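3-oxoacyl-[acyl-carrier-protein] synthase 3 (Micrococcus luteus NCTC 2665, PDB 4EWP) probably catalyses the first condensation of fatty acid synthesis, in which an acyl-CoA primer is extended by two carbons from malonyl-ACP to give a 3-oxoacyl-ACP. Local coordinates at residues A[54-59]-A[63-68]; A[85-90]-A[104-109]; A[92-97]-A[116-121]; A[131-136]-A[145-150]. One frame throughout, in Å; residues are numbered along the deposited sequence.

Contact 1: residues A[54-59]-A[63-68]; sequences QRATAE and PVMAVG
Ala56 meets Met65 and Glu59 meets Val64, where the chain leaves strand 52-54 and loops into helix 62-76. The first touching point along the loop is Ala56. Its CB points toward the helix, and the sulfur SD of Met65 comes up to it at 4.2 Å. Met65 reaches the loop with CG anti to its carbonyl carbon (chi1 -62°), an extended middle torsion and a bend at chi3. The bend keeps the terminal CE of Met65 near too, 4.4 Å from CB of Ala56. The guanidinium-bearing residue Arg152 of strand 144-152 touches both Ala56 and Met65. It also donates from NH1 to the carbonyl oxygen of Ala58, so it backs the loop just past this pair. The chain then turns through Thr57 and Ala58 to Glu59, the second touching point. Here the backbone does the work, because the carboxylate of Glu59 leads away from the helix. The carbonyl oxygen O of Glu59 lies 3.5 Å from CG2 of Val64 and 3.8 Å from CB of the same valine. CG2 is the branch beside the backbone N of Val64, which places it at the loop. The N-H of Val64 is already bonded to OG1 of Thr61. No hydrogen bond crosses between 54-59 and 63-68, and only 110 Å² is buried. The contact is a light, largely apolar one, with one thioether on a methyl group and one valine branch on a carbonyl oxygen. The two segments are probably kept close mainly by the short connection and by the polar bonds outside the pair.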
loop_
_atom_site.group_PDB
_atom_site.type_symbol
_atom_site.label_atom_id
_atom_site.label_comp_id
_atom_site.label_asym_id
_atom_site.label_seq_id
_atom_site.Cartn_x
_atom_site.Cartn_y
_atom_site.Cartn_z
ATOM N N GLN A 54 -4.265 -24.290 3.002
ATOM C CA GLN A 54 -2.892 -24.155 2.540
ATOM C C GLN A 54 -2.042 -23.537 3.636
ATOM O O GLN A 54 -2.381 -22.487 4.175
ATOM C CB GLN A 54 -2.856 -23.282 1.282
ATOM C CG GLN A 54 -3.497 -23.978 0.100
ATOM C CD GLN A 54 -3.927 -23.053 -1.014
ATOM O OE1 GLN A 54 -4.600 -23.485 -1.953
ATOM N NE2 GLN A 54 -3.546 -21.779 -0.926
ATOM N N ARG A 55 -0.949 -24.203 3.986
ATOM C CA ARG A 55 -0.011 -23.648 4.950
ATOM C C ARG A 55 1.401 -23.642 4.358
ATOM O O ARG A 55 1.950 -24.683 4.002
ATOM C CB ARG A 55 -0.080 -24.400 6.288
ATOM C CG ARG A 55 -1.337 -24.070 7.113
ATOM C CD ARG A 55 -1.421 -22.560 7.381
ATOM N NE ARG A 55 -2.627 -22.145 8.095
ATOM C CZ ARG A 55 -2.828 -22.305 9.408
ATOM N NH1 ARG A 55 -1.912 -22.895 10.169
ATOM N NH2 ARG A 55 -3.961 -21.880 9.965
ATOM N N ALA A 56 1.964 -22.446 4.234
ATOM C CA ALA A 56 3.265 -22.258 3.607
ATOM C C ALA A 56 4.392 -22.627 4.545
ATOM O O ALA A 56 4.276 -22.461 5.758
ATOM C CB ALA A 56 3.424 -20.799 3.148
ATOM N N THR A 57 5.486 -23.122 3.974
ATOM C CA THR A 57 6.709 -23.370 4.729
ATOM C C THR A 57 7.456 -22.052 4.917
ATOM O O THR A 57 7.053 -21.030 4.369
ATOM C CB THR A 57 7.635 -24.347 3.995
ATOM O OG1 THR A 57 8.026 -23.783 2.738
ATOM C CG2 THR A 57 6.926 -25.664 3.741
ATOM N N ALA A 58 8.543 -22.094 5.684
ATOM C CA ALA A 58 9.405 -20.934 5.907
ATOM C C ALA A 58 9.985 -20.351 4.622
ATOM O O ALA A 58 10.108 -19.133 4.500
ATOM C CB ALA A 58 10.535 -21.291 6.874
ATOM N N GLU A 59 10.348 -21.216 3.676
ATOM C CA GLU A 59 10.934 -20.787 2.403
ATOM C C GLU A 59 9.907 -20.137 1.476
ATOM O O GLU A 59 10.257 -19.327 0.604
ATOM C CB GLU A 59 11.589 -21.967 1.661
ATOM C CG GLU A 59 12.838 -22.524 2.315
ATOM C CD GLU A 59 12.539 -23.312 3.586
ATOM O OE1 GLU A 59 11.488 -23.998 3.637
ATOM O OE2 GLU A 59 13.355 -23.241 4.536
ATOM N N PRO A 63 7.256 -12.957 -1.185
ATOM C CA PRO A 63 7.839 -12.746 -2.518
ATOM C C PRO A 63 7.986 -14.022 -3.349
ATOM O O PRO A 63 7.812 -13.962 -4.564
ATOM C CB PRO A 63 9.223 -12.151 -2.210
ATOM C CG PRO A 63 9.033 -11.454 -0.883
ATOM C CD PRO A 63 8.088 -12.368 -0.116
ATOM N N VAL A 64 8.327 -15.142 -2.712
ATOM C CA VAL A 64 8.412 -16.406 -3.412
ATOM C C VAL A 64 7.060 -16.781 -4.035
ATOM O O VAL A 64 6.974 -17.079 -5.231
ATOM C CB VAL A 64 8.903 -17.522 -2.482
ATOM C CG1 VAL A 64 8.624 -18.899 -3.090
ATOM C CG2 VAL A 64 10.390 -17.352 -2.236
ATOM N N MET A 65 6.009 -16.749 -3.222
ATOM C CA MET A 65 4.664 -17.099 -3.678
ATOM C C MET A 65 4.158 -16.114 -4.744
ATOM O O MET A 65 3.590 -16.533 -5.757
ATOM C CB MET A 65 3.686 -17.177 -2.491
ATOM C CG MET A 65 4.057 -18.274 -1.463
ATOM S SD MET A 65 2.694 -18.632 -0.341
ATOM C CE MET A 65 2.688 -17.180 0.718
ATOM N N ALA A 66 4.382 -14.815 -4.521
ATOM C CA ALA A 66 3.929 -13.801 -5.464
ATOM C C ALA A 66 4.567 -14.021 -6.828
ATOM O O ALA A 66 3.928 -13.854 -7.868
ATOM C CB ALA A 66 4.245 -12.394 -4.937
ATOM N N VAL A 67 5.836 -14.399 -6.820
ATOM C CA VAL A 67 6.588 -14.564 -8.056
ATOM C C VAL A 67 6.083 -15.748 -8.880
ATOM O O VAL A 67 5.914 -15.645 -10.100
ATOM C CB VAL A 67 8.107 -14.687 -7.759
ATOM C CG1 VAL A 67 8.870 -15.352 -8.915
ATOM C CG2 VAL A 67 8.668 -13.329 -7.443
ATOM N N GLY A 68 5.843 -16.870 -8.211
ATOM C CA GLY A 68 5.320 -18.044 -8.889
ATOM C C GLY A 68 3.985 -17.700 -9.530
ATOM O O GLY A 68 3.757 -17.990 -10.706
#

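Contact 2: residues A[85-90]-A[104-109]; sequences DAVIVS and LVAHEI
Val87 and Val89 of strand 86-90 pack against Val105 and Ala106 of helix 101-108. The shortest approach is from CG2 of Val87 to CB of Ala106, 3.9 Å. In Val87, CG1 stands anti to the backbone N (chi1 174°), which leaves CG2 beside that N and over the alanine. CG1 only grazes CG1 of Val105, at 4.5 Å. One step along the same face of the strand, CG2 of Val89 meets CG2 of Val105 at 4.3 Å. Val105 thus lies against both strand valines, each touched by a different one of its methyls. All four residues are buried, and no hydrogen bond crosses between the segments. The next shell sets their places. Ala66 of helix 62-76 covers Val105 from another side, and Ala116 of strand 116-120 touches Ala106. Backbone bonds to strands 116-120 and 144-152 fix strand 86-90 between them. On its outer side the helix also meets the second subunit, with Leu104 on Trp197 of that chain. The axes of the short segments pass 9.0 Å apart at 133°. This is the strand-on-helix layer of a beta-alpha-beta crossover, strand 86-90 to helix 101-108 to strand 116-120, in the thiolase fold.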
loop_
_atom_site.group_PDB
_atom_site.type_symbol
_atom_site.label_atom_id
_atom_site.label_comp_id
_atom_site.label_asym_id
_atom_site.label_seq_id
_atom_site.Cartn_x
_atom_site.Cartn_y
_atom_site.Cartn_z
ATOM N N ASP A 85 4.102 -2.695 -17.019
ATOM C CA ASP A 85 4.316 -1.266 -16.828
ATOM C C ASP A 85 4.074 -0.886 -15.376
ATOM O O ASP A 85 4.307 0.261 -15.001
ATOM C CB ASP A 85 3.354 -0.447 -17.697
ATOM C CG ASP A 85 3.442 -0.800 -19.153
ATOM O OD1 ASP A 85 4.551 -1.139 -19.621
ATOM O OD2 ASP A 85 2.397 -0.743 -19.835
ATOM N N ALA A 86 3.578 -1.836 -14.576
ATOM C CA ALA A 86 3.333 -1.613 -13.150
ATOM C C ALA A 86 3.117 -2.928 -12.418
ATOM O O ALA A 86 2.619 -3.896 -13.002
ATOM C CB ALA A 86 2.137 -0.701 -12.948
ATOM N N VAL A 87 3.485 -2.956 -11.143
ATOM C CA VAL A 87 3.386 -4.158 -10.331
ATOM C C VAL A 87 2.720 -3.757 -9.032
ATOM O O VAL A 87 3.255 -2.935 -8.301
ATOM C CB VAL A 87 4.784 -4.748 -9.995
ATOM C CG1 VAL A 87 4.659 -5.897 -9.028
ATOM C CG2 VAL A 87 5.522 -5.189 -11.257
ATOM N N ILE A 88 1.543 -4.311 -8.756
ATOM C CA ILE A 88 0.820 -3.988 -7.531
ATOM C C ILE A 88 0.706 -5.241 -6.687
ATOM O O ILE A 88 0.172 -6.265 -7.132
ATOM C CB ILE A 88 -0.601 -3.450 -7.812
ATOM C CG1 ILE A 88 -0.547 -2.235 -8.733
ATOM C CG2 ILE A 88 -1.300 -3.091 -6.518
ATOM C CD1 ILE A 88 -1.913 -1.677 -9.087
ATOM N N VAL A 89 1.226 -5.175 -5.472
ATOM C CA VAL A 89 1.178 -6.334 -4.595
ATOM C C VAL A 89 0.304 -6.016 -3.393
ATOM O O VAL A 89 0.579 -5.094 -2.620
ATOM C CB VAL A 89 2.570 -6.765 -4.123
ATOM C CG1 VAL A 89 2.436 -7.759 -2.975
ATOM C CG2 VAL A 89 3.380 -7.327 -5.291
ATOM N N SER A 90 -0.768 -6.775 -3.249
ATOM C CA SER A 90 -1.689 -6.529 -2.166
ATOM C C SER A 90 -1.476 -7.563 -1.073
ATOM O O SER A 90 -1.799 -8.729 -1.251
ATOM C CB SER A 90 -3.109 -6.546 -2.699
ATOM O OG SER A 90 -4.003 -6.621 -1.620
ATOM N N LEU A 104 10.747 -6.318 -4.818
ATOM C CA LEU A 104 11.410 -7.618 -5.000
ATOM C C LEU A 104 10.756 -8.420 -6.120
ATOM O O LEU A 104 11.446 -8.988 -6.968
ATOM C CB LEU A 104 11.375 -8.459 -3.714
ATOM C CG LEU A 104 12.347 -8.129 -2.585
ATOM C CD1 LEU A 104 12.016 -8.954 -1.350
ATOM C CD2 LEU A 104 13.793 -8.374 -3.019
ATOM N N VAL A 105 9.424 -8.476 -6.115
ATOM C CA VAL A 105 8.703 -9.234 -7.126
ATOM C C VAL A 105 9.043 -8.710 -8.520
ATOM O O VAL A 105 9.388 -9.487 -9.422
ATOM C CB VAL A 105 7.172 -9.197 -6.888
ATOM C CG1 VAL A 105 6.400 -9.901 -8.029
ATOM C CG2 VAL A 105 6.822 -9.815 -5.529
ATOM N N ALA A 106 8.969 -7.390 -8.680
ATOM C CA ALA A 106 9.236 -6.751 -9.967
ATOM C C ALA A 106 10.597 -7.166 -10.476
ATOM O O ALA A 106 10.756 -7.492 -11.656
ATOM C CB ALA A 106 9.167 -5.236 -9.840
ATOM N N HIS A 107 11.576 -7.171 -9.571
ATOM C CA HIS A 107 12.942 -7.523 -9.931
ATOM C C HIS A 107 13.063 -8.985 -10.323
ATOM O O HIS A 107 13.655 -9.301 -11.352
ATOM C CB HIS A 107 13.930 -7.224 -8.805
ATOM C CG HIS A 107 15.287 -7.798 -9.054
ATOM N ND1 HIS A 107 16.043 -7.453 -10.155
ATOM C CD2 HIS A 107 16.002 -8.724 -8.378
ATOM C CE1 HIS A 107 17.176 -8.131 -10.136
ATOM N NE2 HIS A 107 17.179 -8.907 -9.067
ATOM N N GLU A 108 12.495 -9.866 -9.500
ATOM C CA GLU A 108 12.627 -11.310 -9.703
ATOM C C GLU A 108 12.031 -11.739 -11.031
ATOM O O GLU A 108 12.559 -12.641 -11.689
ATOM C CB GLU A 108 11.939 -12.094 -8.580
ATOM C CG GLU A 108 12.258 -11.647 -7.161
ATOM C CD GLU A 108 13.632 -12.085 -6.701
ATOM O OE1 GLU A 108 14.392 -12.627 -7.537
ATOM O OE2 GLU A 108 13.946 -11.889 -5.502
ATOM N N ILE A 109 10.923 -11.113 -11.422
ATOM C CA ILE A 109 10.232 -11.540 -12.636
ATOM C C ILE A 109 10.700 -10.784 -13.860
ATOM O O ILE A 109 10.158 -10.970 -14.943
ATOM C CB ILE A 109 8.693 -11.429 -12.532
ATOM C CG1 ILE A 109 8.254 -9.961 -12.472
ATOM C CG2 ILE A 109 8.175 -12.248 -11.348
ATOM C CD1 ILE A 109 6.768 -9.775 -12.220
#

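Contact 3: residues A[92-97]-A[116-121]; sequences VTFPHA and AYDVSA
Val92 on Ser120 and Phe94 on Asp118 make a light van der Waals contact between a loop and a strand of the thiolase fold. The loop follows strand 86-90 and leads into helix 101-108 of a beta-alpha-beta unit, and strand 116-120 closes that unit. CG1 of Val92 comes within 3.9 Å of OG of Ser120. The hydroxyl is swung out by a first torsion of -177°, away from its own backbone N. The side chain of Val92 is about 8 Å from that of Cys123, the predicted active-site cysteine, so this pair lies close to the catalytic region. Asp118 has its main business elsewhere. Its OD1 and OD2 accept the N-H groups of Ala102 and Ala101 at the start of helix 101-108, where the helix dipole would probably favour a carboxylate. Asp118 and Ser120 also pair in an antiparallel ladder with a strand of the second subunit, so the sheet runs on across the dimer. Trp197 of that subunit stacks edge-to-face on His96, whose CD2 sits 3.7 Å above one face of the Phe94 ring, offset toward the rim. The Phe94 ring and the Asp118 carboxylate stand 81° apart, with CD1 of the phenylalanine 4.2 Å from OD2 of the aspartate.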
loop_
_atom_site.group_PDB
_atom_site.type_symbol
_atom_site.label_atom_id
_atom_site.label_comp_id
_atom_site.label_asym_id
_atom_site.label_seq_id
_atom_site.Cartn_x
_atom_site.Cartn_y
_atom_site.Cartn_z
ATOM N N VAL A 92 -0.651 -7.942 3.571
ATOM C CA VAL A 92 -0.421 -7.341 4.886
ATOM C C VAL A 92 0.521 -8.179 5.722
ATOM O O VAL A 92 0.660 -7.944 6.917
ATOM C CB VAL A 92 -1.735 -7.174 5.692
ATOM C CG1 VAL A 92 -2.694 -6.232 4.984
ATOM C CG2 VAL A 92 -2.401 -8.540 5.958
ATOM N N THR A 93 1.165 -9.173 5.118
ATOM C CA THR A 93 1.956 -10.106 5.928
ATOM C C THR A 93 3.450 -10.082 5.622
ATOM O O THR A 93 4.221 -10.812 6.235
ATOM C CB THR A 93 1.409 -11.562 5.843
ATOM O OG1 THR A 93 1.107 -11.899 4.482
ATOM C CG2 THR A 93 0.149 -11.694 6.650
ATOM N N PHE A 94 3.868 -9.248 4.674
ATOM C CA PHE A 94 5.290 -9.096 4.395
ATOM C C PHE A 94 5.920 -8.397 5.604
ATOM O O PHE A 94 5.542 -7.277 5.942
ATOM C CB PHE A 94 5.468 -8.287 3.112
ATOM C CG PHE A 94 6.900 -8.186 2.617
ATOM C CD1 PHE A 94 7.490 -6.935 2.415
ATOM C CD2 PHE A 94 7.631 -9.322 2.306
ATOM C CE1 PHE A 94 8.788 -6.825 1.909
ATOM C CE2 PHE A 94 8.931 -9.222 1.814
ATOM C CZ PHE A 94 9.509 -7.977 1.608
ATOM N N PRO A 95 6.858 -9.077 6.278
ATOM C CA PRO A 95 7.426 -8.676 7.577
ATOM C C PRO A 95 8.503 -7.600 7.505
ATOM O O PRO A 95 9.514 -7.691 8.201
ATOM C CB PRO A 95 8.050 -9.974 8.095
ATOM C CG PRO A 95 8.427 -10.715 6.865
ATOM C CD PRO A 95 7.361 -10.393 5.842
ATOM N N HIS A 96 8.279 -6.592 6.673
ATOM C CA HIS A 96 9.154 -5.435 6.621
ATOM C C HIS A 96 8.321 -4.191 6.442
ATOM O O HIS A 96 7.509 -4.111 5.512
ATOM C CB HIS A 96 10.107 -5.538 5.435
ATOM C CG HIS A 96 11.030 -6.707 5.508
ATOM N ND1 HIS A 96 12.286 -6.627 6.068
ATOM C CD2 HIS A 96 10.879 -7.985 5.093
ATOM C CE1 HIS A 96 12.876 -7.806 5.986
ATOM N NE2 HIS A 96 12.043 -8.649 5.405
ATOM N N ALA A 97 8.534 -3.209 7.311
ATOM C CA ALA A 97 7.892 -1.920 7.116
ATOM C C ALA A 97 8.260 -1.383 5.721
ATOM O O ALA A 97 7.407 -0.869 4.996
ATOM C CB ALA A 97 8.305 -0.956 8.210
ATOM N N ALA A 116 6.541 -0.214 -8.712
ATOM C CA ALA A 116 6.162 -1.375 -7.940
ATOM C C ALA A 116 5.834 -0.888 -6.549
ATOM O O ALA A 116 6.655 -0.201 -5.933
ATOM C CB ALA A 116 7.334 -2.349 -7.887
ATOM N N TYR A 117 4.647 -1.225 -6.047
ATOM C CA TYR A 117 4.283 -0.859 -4.673
ATOM C C TYR A 117 3.350 -1.880 -4.041
ATOM O O TYR A 117 2.644 -2.596 -4.754
ATOM C CB TYR A 117 3.634 0.530 -4.628
ATOM C CG TYR A 117 2.324 0.693 -5.404
ATOM C CD1 TYR A 117 1.091 0.629 -4.765
ATOM C CD2 TYR A 117 2.332 0.957 -6.767
ATOM C CE1 TYR A 117 -0.100 0.805 -5.480
ATOM C CE2 TYR A 117 1.160 1.135 -7.476
ATOM C CZ TYR A 117 -0.044 1.066 -6.836
ATOM O OH TYR A 117 -1.191 1.252 -7.561
ATOM N N ASP A 118 3.349 -1.941 -2.712
ATOM C CA ASP A 118 2.406 -2.784 -1.977
ATOM C C ASP A 118 1.219 -1.924 -1.578
ATOM O O ASP A 118 1.359 -0.711 -1.399
ATOM C CB ASP A 118 3.021 -3.349 -0.691
ATOM C CG ASP A 118 4.176 -4.312 -0.944
ATOM O OD1 ASP A 118 4.467 -4.651 -2.122
ATOM O OD2 ASP A 118 4.797 -4.736 0.060
ATOM N N VAL A 119 0.065 -2.569 -1.432
ATOM C CA VAL A 119 -1.179 -1.926 -1.042
ATOM C C VAL A 119 -1.705 -2.597 0.227
ATOM O O VAL A 119 -1.543 -3.803 0.409
ATOM C CB VAL A 119 -2.235 -2.078 -2.156
ATOM C CG1 VAL A 119 -3.634 -2.024 -1.592
ATOM C CG2 VAL A 119 -2.040 -1.019 -3.218
ATOM N N SER A 120 -2.299 -1.815 1.120
ATOM C CA SER A 120 -2.894 -2.370 2.326
ATOM C C SER A 120 -4.403 -2.166 2.301
ATOM O O SER A 120 -4.901 -1.061 2.588
ATOM C CB SER A 120 -2.314 -1.728 3.587
ATOM O OG SER A 120 -2.852 -2.328 4.762
ATOM N N ALA A 121 -5.117 -3.240 1.969
ATOM C CA ALA A 121 -6.572 -3.226 1.933
ATOM C C ALA A 121 -7.115 -4.602 2.295
ATOM O O ALA A 121 -8.194 -5.032 1.825
ATOM C CB ALA A 121 -7.060 -2.776 0.576
#

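Contact 4: residues A[131-136]-A[145-150]; sequences AQADAL and VLVVGV
The first torsion of Val145, 180°, sets CG1 anti to its backbone N and turns CG2 to the side of that N, so that its two methyls meet different residues of helix 125-138. CG1 takes Ala133 and CG2 takes Leu136. Val147 has the same torsion, but offers its other branch, CG2, to Ala133. This is helix-on-sheet packing in the thiolase fold. Helix 125-138 follows strand 116-120 and leads into strand 144-152, two strands that run parallel in one sheet with strand 86-90 between them. In the short segments the helix and strand run antiparallel, at 176°, with their axes 8.9 Å apart. The small side chain of Ala133 allows a close approach, with its CA only 5.8 Å from that of Val145. Its CB has CG1 of Val145 at 3.6 Å. About one helical turn on, CB of Leu136 lies 4.1 Å from CG2 of Val145. An alanine in place of Val145 would remove both methyls and would probably leave a gap against Ala133 and Leu136. Val145 also touches Ile88 of strand 86-90, and Ala133 touches Val177 of strand 170-180. The helix also borders the second subunit, where Leu136 packs on Ala135 of that chain. All four residues are buried, and no hydrogen bond crosses between the segments. Leu146 and Val148 alternate with the two valines and turn to the other face of the sheet, toward helix 62-76. The second grip on Ala133 comes from the next inward-facing valine, CG2 of Val147, 3.6 Å from the alanine CB.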
loop_
_atom_site.group_PDB
_atom_site.type_symbol
_atom_site.label_atom_id
_atom_site.label_comp_id
_atom_site.label_asym_id
_atom_site.label_seq_id
_atom_site.Cartn_x
_atom_site.Cartn_y
_atom_site.Cartn_z
ATOM N N ALA A 131 -9.107 -2.323 -9.147
ATOM C CA ALA A 131 -9.622 -0.969 -9.345
ATOM C C ALA A 131 -8.471 -0.066 -9.777
ATOM O O ALA A 131 -8.593 0.723 -10.724
ATOM C CB ALA A 131 -10.258 -0.444 -8.067
ATOM N N GLN A 132 -7.339 -0.204 -9.090
ATOM C CA GLN A 132 -6.173 0.623 -9.382
ATOM C C GLN A 132 -5.617 0.313 -10.772
ATOM O O GLN A 132 -5.420 1.208 -11.586
ATOM C CB GLN A 132 -5.105 0.423 -8.304
ATOM C CG GLN A 132 -5.455 1.044 -6.963
ATOM C CD GLN A 132 -4.535 0.570 -5.866
ATOM O OE1 GLN A 132 -3.316 0.660 -5.989
ATOM N NE2 GLN A 132 -5.108 0.055 -4.793
ATOM N N ALA A 133 -5.400 -0.971 -11.035
ATOM C CA ALA A 133 -4.915 -1.431 -12.330
ATOM C C ALA A 133 -5.812 -0.919 -13.465
ATOM O O ALA A 133 -5.326 -0.386 -14.467
ATOM C CB ALA A 133 -4.839 -2.971 -12.350
ATOM N N ASP A 134 -7.120 -1.081 -13.295
ATOM C CA ASP A 134 -8.094 -0.607 -14.278
ATOM C C ASP A 134 -7.916 0.898 -14.517
ATOM O O ASP A 134 -7.897 1.374 -15.671
ATOM C CB ASP A 134 -9.512 -0.937 -13.785
ATOM C CG ASP A 134 -10.597 -0.389 -14.696
ATOM O OD1 ASP A 134 -10.582 -0.690 -15.904
ATOM O OD2 ASP A 134 -11.473 0.345 -14.206
ATOM N N ALA A 135 -7.788 1.650 -13.425
ATOM C CA ALA A 135 -7.574 3.093 -13.526
ATOM C C ALA A 135 -6.279 3.416 -14.280
ATOM O O ALA A 135 -6.259 4.307 -15.129
ATOM C CB ALA A 135 -7.552 3.740 -12.141
ATOM N N LEU A 136 -5.205 2.702 -13.946
ATOM C CA LEU A 136 -3.913 2.883 -14.608
ATOM C C LEU A 136 -4.014 2.606 -16.115
ATOM O O LEU A 136 -3.455 3.334 -16.914
ATOM C CB LEU A 136 -2.841 1.981 -13.963
ATOM C CG LEU A 136 -2.447 2.319 -12.513
ATOM C CD1 LEU A 136 -1.553 1.217 -11.898
ATOM C CD2 LEU A 136 -1.778 3.683 -12.398
ATOM N N VAL A 145 -0.608 -4.212 -16.359
ATOM C CA VAL A 145 -0.427 -4.074 -14.917
ATOM C C VAL A 145 -0.561 -5.438 -14.285
ATOM O O VAL A 145 -1.532 -6.174 -14.549
ATOM C CB VAL A 145 -1.479 -3.099 -14.301
ATOM C CG1 VAL A 145 -1.305 -2.944 -12.772
ATOM C CG2 VAL A 145 -1.398 -1.752 -14.985
ATOM N N LEU A 146 0.426 -5.792 -13.473
ATOM C CA LEU A 146 0.366 -7.040 -12.726
ATOM C C LEU A 146 -0.242 -6.766 -11.360
ATOM O O LEU A 146 0.180 -5.838 -10.682
ATOM C CB LEU A 146 1.771 -7.615 -12.558
ATOM C CG LEU A 146 1.871 -8.825 -11.640
ATOM C CD1 LEU A 146 1.235 -10.077 -12.272
ATOM C CD2 LEU A 146 3.317 -9.067 -11.279
ATOM N N VAL A 147 -1.247 -7.552 -10.965
ATOM C CA VAL A 147 -1.834 -7.437 -9.622
ATOM C C VAL A 147 -1.690 -8.773 -8.896
ATOM O O VAL A 147 -2.087 -9.818 -9.416
ATOM C CB VAL A 147 -3.332 -7.045 -9.672
ATOM C CG1 VAL A 147 -3.893 -6.945 -8.259
ATOM C CG2 VAL A 147 -3.515 -5.742 -10.416
ATOM N N VAL A 148 -1.108 -8.742 -7.704
ATOM C CA VAL A 148 -0.903 -9.953 -6.940
ATOM C C VAL A 148 -1.544 -9.811 -5.573
ATOM O O VAL A 148 -1.200 -8.906 -4.812
ATOM C CB VAL A 148 0.600 -10.265 -6.754
ATOM C CG1 VAL A 148 0.761 -11.557 -5.981
ATOM C CG2 VAL A 148 1.262 -10.418 -8.099
ATOM N N GLY A 149 -2.485 -10.692 -5.259
ATOM C CA GLY A 149 -3.010 -10.772 -3.908
ATOM C C GLY A 149 -2.244 -11.905 -3.263
ATOM O O GLY A 149 -2.232 -13.011 -3.809
ATOM N N VAL A 150 -1.584 -11.650 -2.135
ATOM C CA VAL A 150 -0.679 -12.656 -1.562
ATOM C C VAL A 150 -0.531 -12.485 -0.056
ATOM O O VAL A 150 -0.454 -11.368 0.441
ATOM C CB VAL A 150 0.721 -12.640 -2.266
ATOM C CG1 VAL A 150 1.306 -11.228 -2.320
ATOM C CG2 VAL A 150 1.695 -13.604 -1.596
#

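Contacts 2, 3 and 4 share one sheet. Strand 86-90 lies between strands 116-120 and 144-152. Val89 O is 2.8 Å from Val119 N, and Ser90 N is 2.7 Å from Val148 O. Contacts 2 and 4 cover different faces of it, their centres 11 Å apart. Contact 1 joins them through helix 62-76, whose Ala66 CB is 3.7 Å from Val105 CG2 and 3.7 Å from Val148 CG1. Pro63 CG also meets Phe94 CE2 of contact 3 at 3.5 Å. Contact 3 lies nearest the predicted active site, with the side chain of Val92 about 10 Å from that of Asn306. Contacts 2, 3 and 4 also touch the second subunit.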